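Ser-thr phosphatase MSPP (Mycobacterium smegmatis, PDB 2JFR) probably hydrolyses phosphate esters on the serine and threonine side chains of proteins, as a metal-dependent phosphatase of the PPM (PP2C) family. Local coordinates at residues I110-L115 against H154-A159; V34-G39 against S184-F189; T10-G15 against N225-V230. All coordinates share one frame; numbering follows the deposited sequence.

Contact 1: residues I110-L115 against H154-A159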
loop_
_atom_site.group_PDB
_atom_site.type_symbol
_atom_site.label_atom_id
_atom_site.label_comp_id
_atom_site.label_asym_id
_atom_site.label_seq_id
_atom_site.Cartn_x
_atom_site.Cartn_y
_atom_site.Cartn_z
ATOM N N ILE A 110 -6.200 -4.771 0.555
ATOM C CA ILE A 110 -7.515 -4.485 0.005
ATOM C C ILE A 110 -7.412 -3.202 -0.781
ATOM O O ILE A 110 -6.936 -2.173 -0.270
ATOM C CB ILE A 110 -8.565 -4.496 1.152
ATOM C CG1 ILE A 110 -9.973 -4.459 0.547
ATOM C CG2 ILE A 110 -8.298 -3.470 2.220
ATOM C CD1 ILE A 110 -11.061 -4.689 1.537
ATOM N N GLY A 111 -7.838 -3.236 -2.028
ATOM C CA GLY A 111 -7.783 -2.085 -2.880
ATOM C C GLY A 111 -6.613 -2.181 -3.846
ATOM O O GLY A 111 -6.324 -3.264 -4.351
ATOM N N ASP A 112 -5.962 -1.056 -4.136
ATOM C CA ASP A 112 -5.003 -0.975 -5.224
ATOM C C ASP A 112 -3.720 -0.230 -4.846
ATOM O O ASP A 112 -3.117 0.393 -5.719
ATOM C CB ASP A 112 -5.626 -0.337 -6.475
ATOM C CG ASP A 112 -5.961 1.125 -6.297
ATOM O OD1 ASP A 112 -5.901 1.638 -5.159
ATOM O OD2 ASP A 112 -6.285 1.716 -7.361
ATOM N N SER A 113 -3.286 -0.347 -3.607
ATOM C CA SER A 113 -1.994 0.218 -3.193
ATOM C C SER A 113 -0.957 -0.890 -3.171
ATOM O O SER A 113 -0.925 -1.663 -2.214
ATOM C CB SER A 113 -2.130 0.843 -1.807
ATOM O OG SER A 113 -3.121 1.868 -1.781
ATOM N N PRO A 114 -0.174 -1.096 -4.202
ATOM C CA PRO A 114 0.522 -2.390 -4.313
ATOM C C PRO A 114 1.708 -2.548 -3.415
ATOM O O PRO A 114 2.385 -1.606 -2.978
ATOM C CB PRO A 114 0.935 -2.467 -5.771
ATOM C CG PRO A 114 0.101 -1.426 -6.470
ATOM C CD PRO A 114 0.000 -0.324 -5.431
ATOM N N LEU A 115 2.027 -3.837 -3.190
ATOM C CA LEU A 115 3.313 -4.269 -2.677
ATOM C C LEU A 115 4.161 -4.767 -3.848
ATOM O O LEU A 115 3.703 -5.571 -4.644
ATOM C CB LEU A 115 3.123 -5.401 -1.688
ATOM C CG LEU A 115 4.397 -6.107 -1.209
ATOM C CD1 LEU A 115 5.261 -5.169 -0.419
ATOM C CD2 LEU A 115 4.042 -7.357 -0.421
ATOM N N HIS A 154 -9.436 3.470 -12.034
ATOM C CA HIS A 154 -9.702 4.219 -10.825
ATOM C C HIS A 154 -10.882 3.651 -10.051
ATOM O O HIS A 154 -11.120 4.173 -8.948
ATOM C CB HIS A 154 -10.025 5.679 -11.169
ATOM C CG HIS A 154 -11.226 5.882 -12.053
ATOM N ND1 HIS A 154 -11.248 5.428 -13.395
ATOM C CD2 HIS A 154 -12.477 6.424 -11.801
ATOM C CE1 HIS A 154 -12.426 5.710 -13.893
ATOM N NE2 HIS A 154 -13.176 6.315 -12.975
ATOM N N LEU A 155 -11.589 2.667 -10.521
ATOM C CA LEU A 155 -12.775 2.198 -9.823
ATOM C C LEU A 155 -12.456 0.934 -9.053
ATOM O O LEU A 155 -12.105 -0.112 -9.611
ATOM C CB LEU A 155 -13.827 1.905 -10.894
ATOM C CG LEU A 155 -14.328 3.170 -11.599
ATOM C CD1 LEU A 155 -15.252 2.722 -12.733
ATOM C CD2 LEU A 155 -15.011 4.128 -10.634
ATOM N N LEU A 156 -12.541 1.048 -7.724
ATOM C CA LEU A 156 -12.219 -0.037 -6.829
ATOM C C LEU A 156 -13.306 -1.079 -6.789
ATOM O O LEU A 156 -14.496 -0.768 -6.833
ATOM C CB LEU A 156 -12.004 0.481 -5.421
ATOM C CG LEU A 156 -10.798 1.430 -5.236
ATOM C CD1 LEU A 156 -10.801 1.986 -3.858
ATOM C CD2 LEU A 156 -9.484 0.711 -5.541
ATOM N N THR A 157 -12.925 -2.339 -6.595
ATOM C CA THR A 157 -13.853 -3.422 -6.380
ATOM C C THR A 157 -13.874 -3.897 -4.942
ATOM O O THR A 157 -14.797 -4.622 -4.556
ATOM C CB THR A 157 -13.563 -4.602 -7.306
ATOM O OG1 THR A 157 -12.214 -5.002 -7.064
ATOM C CG2 THR A 157 -13.801 -4.231 -8.748
ATOM N N ARG A 158 -12.905 -3.485 -4.107
ATOM C CA ARG A 158 -12.892 -3.769 -2.704
ATOM C C ARG A 158 -12.268 -2.553 -2.018
ATOM O O ARG A 158 -11.359 -1.950 -2.565
ATOM C CB ARG A 158 -12.094 -4.985 -2.261
ATOM C CG ARG A 158 -12.398 -6.282 -2.950
ATOM C CD ARG A 158 -11.634 -7.447 -2.342
ATOM N NE ARG A 158 -11.239 -8.472 -3.222
ATOM C CZ ARG A 158 -10.353 -9.436 -3.033
ATOM N NH1 ARG A 158 -9.806 -9.544 -1.817
ATOM N NH2 ARG A 158 -10.069 -10.286 -4.009
ATOM N N ALA A 159 -12.788 -2.227 -0.840
ATOM C CA ALA A 159 -12.284 -1.093 -0.080
ATOM C C ALA A 159 -12.611 -1.292 1.355
ATOM O O ALA A 159 -13.574 -1.979 1.712
ATOM C CB ALA A 159 -12.863 0.207 -0.591
#
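Ile110 and Arg158 form the broadly meshed end of this contact. Ile110 holds CG1 anti to its backbone N (chi1 -169°), which lays the CG1–CD1 branch along the opposite backbone: CG1 lies 3.6 Å from Arg158 CB, and CD1 reaches 3.7 Å from Ala159 O. Beside it, Gly111 CA makes a CH···O contact of 3.6 Å with Arg158 O; the backbone angles of Gly111 are those that call for glycine. Only the base of Arg158 takes part, since its chain bends away and its NH1 forms a salt bridge with Asp169.

At the other end a single methyl does the touching. Leu156 sends CD2 over the flat face of the Asp112 carboxylate, 3.6 Å from CG, the side chains crossing at about a right angle. Leu156 also touches Phe38. Residues 110-112 are buried; the more open side is that of 154-159, where Leu156 and Arg158 are partly exposed.

No hydrogen bond joins the loops: they meet by van der Waals packing, in part of aliphatic carbons on polar groups, and one CH···O contact. Segment 154-159 offers the Asp112 carboxylate only a methyl. That carboxylate sits beside Asp186, where a shared cation would probably ease the repulsion, consistent with Asp112 binding magnesium in another structure of this protein.

Contact 2: residues V34-G39 against S184-F189. With MN (manganese (II) ion), chain C; MG (magnesium ion), chain B.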
loop_
_atom_site.group_PDB
_atom_site.type_symbol
_atom_site.label_atom_id
_atom_site.label_comp_id
_atom_site.label_asym_id
_atom_site.label_seq_id
_atom_site.Cartn_x
_atom_site.Cartn_y
_atom_site.Cartn_z
ATOM N N VAL A 34 0.410 1.236 3.844
ATOM C CA VAL A 34 -0.120 2.391 3.121
ATOM C C VAL A 34 -1.622 2.251 3.035
ATOM O O VAL A 34 -2.145 1.171 2.792
ATOM C CB VAL A 34 0.504 2.505 1.717
ATOM C CG1 VAL A 34 -0.164 3.595 0.874
ATOM C CG2 VAL A 34 1.997 2.718 1.806
ATOM N N ALA A 35 -2.293 3.395 3.184
ATOM C CA ALA A 35 -3.748 3.479 3.011
ATOM C C ALA A 35 -4.038 4.672 2.106
ATOM O O ALA A 35 -3.626 5.784 2.408
ATOM C CB ALA A 35 -4.437 3.637 4.354
ATOM N N ASP A 36 -4.735 4.420 1.016
ATOM C CA ASP A 36 -5.100 5.474 0.064
ATOM C C ASP A 36 -6.588 5.740 0.202
ATOM O O ASP A 36 -7.430 4.948 -0.229
ATOM C CB ASP A 36 -4.769 5.014 -1.363
ATOM C CG ASP A 36 -5.167 6.024 -2.426
ATOM O OD1 ASP A 36 -5.899 6.972 -2.060
ATOM O OD2 ASP A 36 -4.740 5.837 -3.577
ATOM N N GLY A 37 -6.910 6.851 0.850
ATOM C CA GLY A 37 -8.298 7.232 1.035
ATOM C C GLY A 37 -8.902 7.807 -0.218
ATOM O O GLY A 37 -8.231 8.368 -1.066
ATOM N N PHE A 38 -10.232 7.726 -0.277
ATOM C CA PHE A 38 -11.014 8.296 -1.334
ATOM C C PHE A 38 -12.290 8.898 -0.769
ATOM O O PHE A 38 -12.763 8.463 0.288
ATOM C CB PHE A 38 -11.354 7.300 -2.448
ATOM C CG PHE A 38 -12.313 6.216 -2.075
ATOM C CD1 PHE A 38 -13.696 6.414 -2.188
ATOM C CD2 PHE A 38 -11.817 4.999 -1.577
ATOM C CE1 PHE A 38 -14.605 5.461 -1.850
ATOM C CE2 PHE A 38 -12.807 4.013 -1.244
ATOM C CZ PHE A 38 -14.177 4.301 -1.385
ATOM N N GLY A 39 -12.879 9.785 -1.525
ATOM C CA GLY A 39 -14.120 10.424 -1.187
ATOM C C GLY A 39 -13.881 11.701 -0.386
ATOM O O GLY A 39 -12.776 12.088 -0.058
ATOM N N SER A 184 3.253 1.071 -2.099
ATOM C CA SER A 184 2.955 2.369 -2.661
ATOM C C SER A 184 1.466 2.542 -2.831
ATOM O O SER A 184 0.747 1.603 -3.116
ATOM C CB SER A 184 3.639 2.489 -3.992
ATOM O OG SER A 184 3.521 3.789 -4.532
ATOM N N SER A 185 1.018 3.802 -2.743
ATOM C CA SER A 185 -0.280 4.119 -3.300
ATOM C C SER A 185 -0.176 4.087 -4.826
ATOM O O SER A 185 0.896 4.129 -5.427
ATOM C CB SER A 185 -0.838 5.422 -2.789
ATOM O OG SER A 185 -0.016 6.507 -3.197
ATOM N N ASP A 186 -1.357 4.072 -5.460
ATOM C CA ASP A 186 -1.451 4.070 -6.917
ATOM C C ASP A 186 -0.914 5.340 -7.536
ATOM O O ASP A 186 -0.710 5.378 -8.752
ATOM C CB ASP A 186 -2.877 3.763 -7.327
ATOM C CG ASP A 186 -3.946 4.736 -6.910
ATOM O OD1 ASP A 186 -3.598 5.689 -6.188
ATOM O OD2 ASP A 186 -5.139 4.528 -7.361
ATOM N N GLY A 187 -0.649 6.411 -6.793
ATOM C CA GLY A 187 -0.126 7.599 -7.409
ATOM C C GLY A 187 1.218 7.400 -8.063
ATOM O O GLY A 187 1.554 8.086 -9.022
ATOM N N LEU A 188 2.015 6.448 -7.577
ATOM C CA LEU A 188 3.368 6.290 -8.106
ATOM C C LEU A 188 3.367 5.941 -9.559
ATOM O O LEU A 188 4.163 6.471 -10.336
ATOM C CB LEU A 188 4.082 5.190 -7.302
ATOM C CG LEU A 188 5.480 4.854 -7.775
ATOM C CD1 LEU A 188 6.400 6.082 -7.714
ATOM C CD2 LEU A 188 6.041 3.710 -6.943
ATOM N N PHE A 189 2.470 5.040 -10.005
ATOM C CA PHE A 189 2.399 4.550 -11.363
ATOM C C PHE A 189 1.369 5.266 -12.204
ATOM O O PHE A 189 0.973 4.837 -13.273
ATOM C CB PHE A 189 2.241 3.021 -11.401
ATOM C CG PHE A 189 3.528 2.252 -11.275
ATOM C CD1 PHE A 189 4.157 1.748 -12.424
ATOM C CD2 PHE A 189 4.086 2.001 -10.038
ATOM C CE1 PHE A 189 5.312 1.024 -12.329
ATOM C CE2 PHE A 189 5.241 1.277 -9.937
ATOM C CZ PHE A 189 5.865 0.780 -11.079
HETATM MN MN MN C . -4.552 7.193 -5.169
HETATM MG MG MG B . -6.859 8.641 -2.594
HETATM O O HOH W 1 -3.786 3.265 -4.048
HETATM O O HOH W 2 -5.800 8.863 -4.417
HETATM O O HOH W 3 -7.778 10.481 -2.811
HETATM O O HOH W 4 -5.305 9.567 -1.583
HETATM O O HOH W 5 -8.145 7.637 -3.828
HETATM O O HOH W 6 -6.323 6.630 -6.042
#
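The carboxylates of Asp36 and Asp186 are the flat groups here, turned 73° against each other and joined through manganese. Both metal ions sit at the oxygen edge of the Asp36 group, magnesium in its plane and manganese slightly off it: OD1 binds magnesium at 2.0 Å, and OD2 binds manganese at 2.1 Å. Asp186 enters from across the contact and gives OD1 to the same manganese, which lies close to the plane of its carboxylate, while water 1 sits over one face of that group. Asp186 OD1 thereby comes to 2.9 Å from Asp36 OD2. Two carboxylate oxygens this close would repel, and the cation they share probably offsets that. Asp186 OD2 serves a further magnesium ion, so each of the two aspartates spans a pair of metals.

With CG anti to the backbone N (chi1 178°), Asp36 reaches out from strand 31-38 toward 184-189. The next residue supplies backbone instead of side chain: Gly37 O binds magnesium at 2.1 Å. Water 2 ligates both manganese and magnesium, forming a second bridge beside Asp36, while Asp224 adds another carboxylate to manganese.

Water 1 ties the segments together and is not a ligand of the manganese or of the magnesium on Asp36. It donates to Asp36 OD2 at 2.8 Å, giving that oxygen a second partner beside its metal bond, and accepts from Asp186 N at 2.9 Å. Further back, Val34 CG1 makes van der Waals contact with the Ser185 backbone and with its CB, at 4.1 Å. Ser185 OG turns elsewhere, to Asp23 and to the backbone N of Thr227.

A phosphate ion lies about 3 Å from the side chain of Asp36. An aspartate and a water bridging two metal ions at one end of the central β-sandwich form the binuclear centre characteristic of PPM phosphatases, in which the bridging water is generally thought to attack the phosphorus.

Contact 3: residues T10-G15 against N225-V230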
loop_
_atom_site.group_PDB
_atom_site.type_symbol
_atom_site.label_atom_id
_atom_site.label_comp_id
_atom_site.label_asym_id
_atom_site.label_seq_id
_atom_site.Cartn_x
_atom_site.Cartn_y
_atom_site.Cartn_z
ATOM N N THR A 10 9.878 6.211 4.647
ATOM C CA THR A 10 8.578 6.546 4.063
ATOM C C THR A 10 8.642 7.941 3.461
ATOM O O THR A 10 9.410 8.804 3.912
ATOM C CB THR A 10 7.449 6.519 5.062
ATOM O OG1 THR A 10 7.474 7.627 5.962
ATOM C CG2 THR A 10 7.461 5.243 5.921
ATOM N N ALA A 11 7.770 8.181 2.497
ATOM C CA ALA A 11 7.568 9.539 1.973
ATOM C C ALA A 11 6.133 9.625 1.472
ATOM O O ALA A 11 5.563 8.648 0.988
ATOM C CB ALA A 11 8.518 9.907 0.861
ATOM N N THR A 12 5.599 10.828 1.542
ATOM C CA THR A 12 4.294 11.076 0.981
ATOM C C THR A 12 4.318 12.427 0.353
ATOM O O THR A 12 4.934 13.373 0.825
ATOM C CB THR A 12 3.227 10.932 2.111
ATOM O OG1 THR A 12 1.868 11.000 1.559
ATOM C CG2 THR A 12 3.301 12.033 3.184
ATOM N N ASP A 13 3.578 12.580 -0.724
ATOM C CA ASP A 13 3.565 13.769 -1.576
ATOM C C ASP A 13 2.107 14.045 -1.977
ATOM O O ASP A 13 1.477 13.190 -2.616
ATOM C CB ASP A 13 4.405 13.620 -2.827
ATOM C CG ASP A 13 4.352 14.904 -3.609
ATOM O OD1 ASP A 13 4.122 15.968 -2.957
ATOM O OD2 ASP A 13 4.400 14.858 -4.852
ATOM N N GLN A 14 1.569 15.202 -1.633
ATOM C CA GLN A 14 0.236 15.545 -2.064
ATOM C C GLN A 14 0.148 15.676 -3.572
ATOM O O GLN A 14 -0.875 15.305 -4.182
ATOM C CB GLN A 14 -0.193 16.846 -1.398
ATOM C CG GLN A 14 -1.591 17.285 -1.729
ATOM C CD GLN A 14 -2.016 18.474 -0.927
ATOM O OE1 GLN A 14 -1.478 18.816 0.114
ATOM N NE2 GLN A 14 -3.021 19.160 -1.427
ATOM N N GLY A 15 1.160 16.242 -4.179
ATOM C CA GLY A 15 1.185 16.611 -5.565
ATOM C C GLY A 15 0.490 17.913 -5.780
ATOM O O GLY A 15 -0.123 18.501 -4.878
ATOM N N ASN A 225 -1.983 11.946 -5.174
ATOM C CA ASN A 225 -1.111 11.729 -4.039
ATOM C C ASN A 225 -0.245 10.489 -4.266
ATOM O O ASN A 225 -0.759 9.502 -4.796
ATOM C CB ASN A 225 -1.973 11.470 -2.802
ATOM C CG ASN A 225 -3.080 12.451 -2.523
ATOM O OD1 ASN A 225 -4.124 12.052 -1.996
ATOM N ND2 ASN A 225 -2.914 13.725 -2.808
ATOM N N THR A 226 1.013 10.558 -3.872
ATOM C CA THR A 226 1.904 9.397 -3.926
ATOM C C THR A 226 2.512 9.179 -2.574
ATOM O O THR A 226 3.083 10.110 -1.996
ATOM C CB THR A 226 3.015 9.617 -5.006
ATOM O OG1 THR A 226 2.392 9.746 -6.279
ATOM C CG2 THR A 226 3.956 8.426 -5.048
ATOM N N THR A 227 2.446 7.965 -2.090
ATOM C CA THR A 227 3.000 7.579 -0.790
ATOM C C THR A 227 3.719 6.277 -0.957
ATOM O O THR A 227 3.194 5.354 -1.572
ATOM C CB THR A 227 1.867 7.484 0.227
ATOM O OG1 THR A 227 1.220 8.749 0.278
ATOM C CG2 THR A 227 2.354 7.124 1.627
ATOM N N VAL A 228 4.908 6.188 -0.388
ATOM C CA VAL A 228 5.778 5.037 -0.525
ATOM C C VAL A 228 6.388 4.677 0.826
ATOM O O VAL A 228 6.763 5.539 1.626
ATOM C CB VAL A 228 6.854 5.284 -1.587
ATOM C CG1 VAL A 228 6.257 5.371 -2.964
ATOM C CG2 VAL A 228 7.704 6.519 -1.284
ATOM N N VAL A 229 6.519 3.367 1.036
ATOM C CA VAL A 229 7.197 2.803 2.195
ATOM C C VAL A 229 8.177 1.775 1.643
ATOM O O VAL A 229 7.785 0.849 0.924
ATOM C CB VAL A 229 6.219 2.141 3.144
ATOM C CG1 VAL A 229 6.962 1.496 4.319
ATOM C CG2 VAL A 229 5.184 3.136 3.640
ATOM N N VAL A 230 9.471 1.949 1.978
ATOM C CA VAL A 230 10.538 1.066 1.537
ATOM C C VAL A 230 11.077 0.344 2.724
ATOM O O VAL A 230 11.368 0.969 3.762
ATOM C CB VAL A 230 11.620 1.889 0.792
ATOM C CG1 VAL A 230 12.911 1.117 0.617
ATOM C CG2 VAL A 230 11.123 2.311 -0.547
#
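Thr12 and Thr227 stand side by side on one face of an antiparallel strand pair, their OG1 atoms 2.7 Å apart in a hydrogen bond. Thr12 reaches this partner by holding OG1 anti to its backbone N (chi1 -173°). Along the same face Thr10 CG2 packs against Val229 CG2 at 3.9 Å. On the opposite face Ala11 CB meets Val228 CG2 at 4.1 Å.

Strands 10-13 and 226-230 run antiparallel almost exactly, at 178°. Ala11 and Val228 form one hydrogen-bonded pair, with Val228 N to Ala11 O at 2.9 Å. Asp13 and Thr226 form the other, with Asp13 N to Thr226 O at 2.8 Å. Past the strand end a side chain takes over: Asn225 ND2 donates to Gln14 O at 2.9 Å, striking a lone pair of that carbonyl with the acceptor lying close to the amide plane of Asn225.

The second shell fixes these groups. Thr227 OG1 is also hydrogen-bonded to Asp23 OD2 and Asn21 ND2 bonds Thr12 OG1, while the Asn225 amide also bonds Asn20 O and Gln22 N. The threonine face lies against strand 23-28 of the other sheet, and the Ala11 and Val228 face against Val210 of helix 206-219. Asp13 OD2 bonds Asn218 of that helix.

The chemistry thus divides by face and by end: hydroxyls and methyls face the neighbouring sheet, Ala11 and Val228 pack on the helix with Asp13 adding a polar bond to it, and the Asn225 amide ties its own position to the end of strand 5-13 and to residues 20-22, which probably helps to hold the adjacent manganese ligand Asp224.

Overall arrangement
All three contacts belong to a fold of two antiparallel sheets, and their chemistry changes with their place in it. Contact 2 is fully buried and joins a strand of one sheet, through metal ions, to the loop after a strand of the other. Contact 1, about 8 Å away between centres, joins loops by van der Waals packing, without a hydrogen bond, and is more open on its 154-159 side; it meets contact 2 at Asp112 and Asp186 and where Pro114 O faces Ser184 N. Contact 3 is backbone pairing within one sheet, at one of its two edge strands, 5-13; it is partly buried, with 226-230 buried and Thr12 exposed. Its Thr227 O adjoins Ser185 N of contact 2.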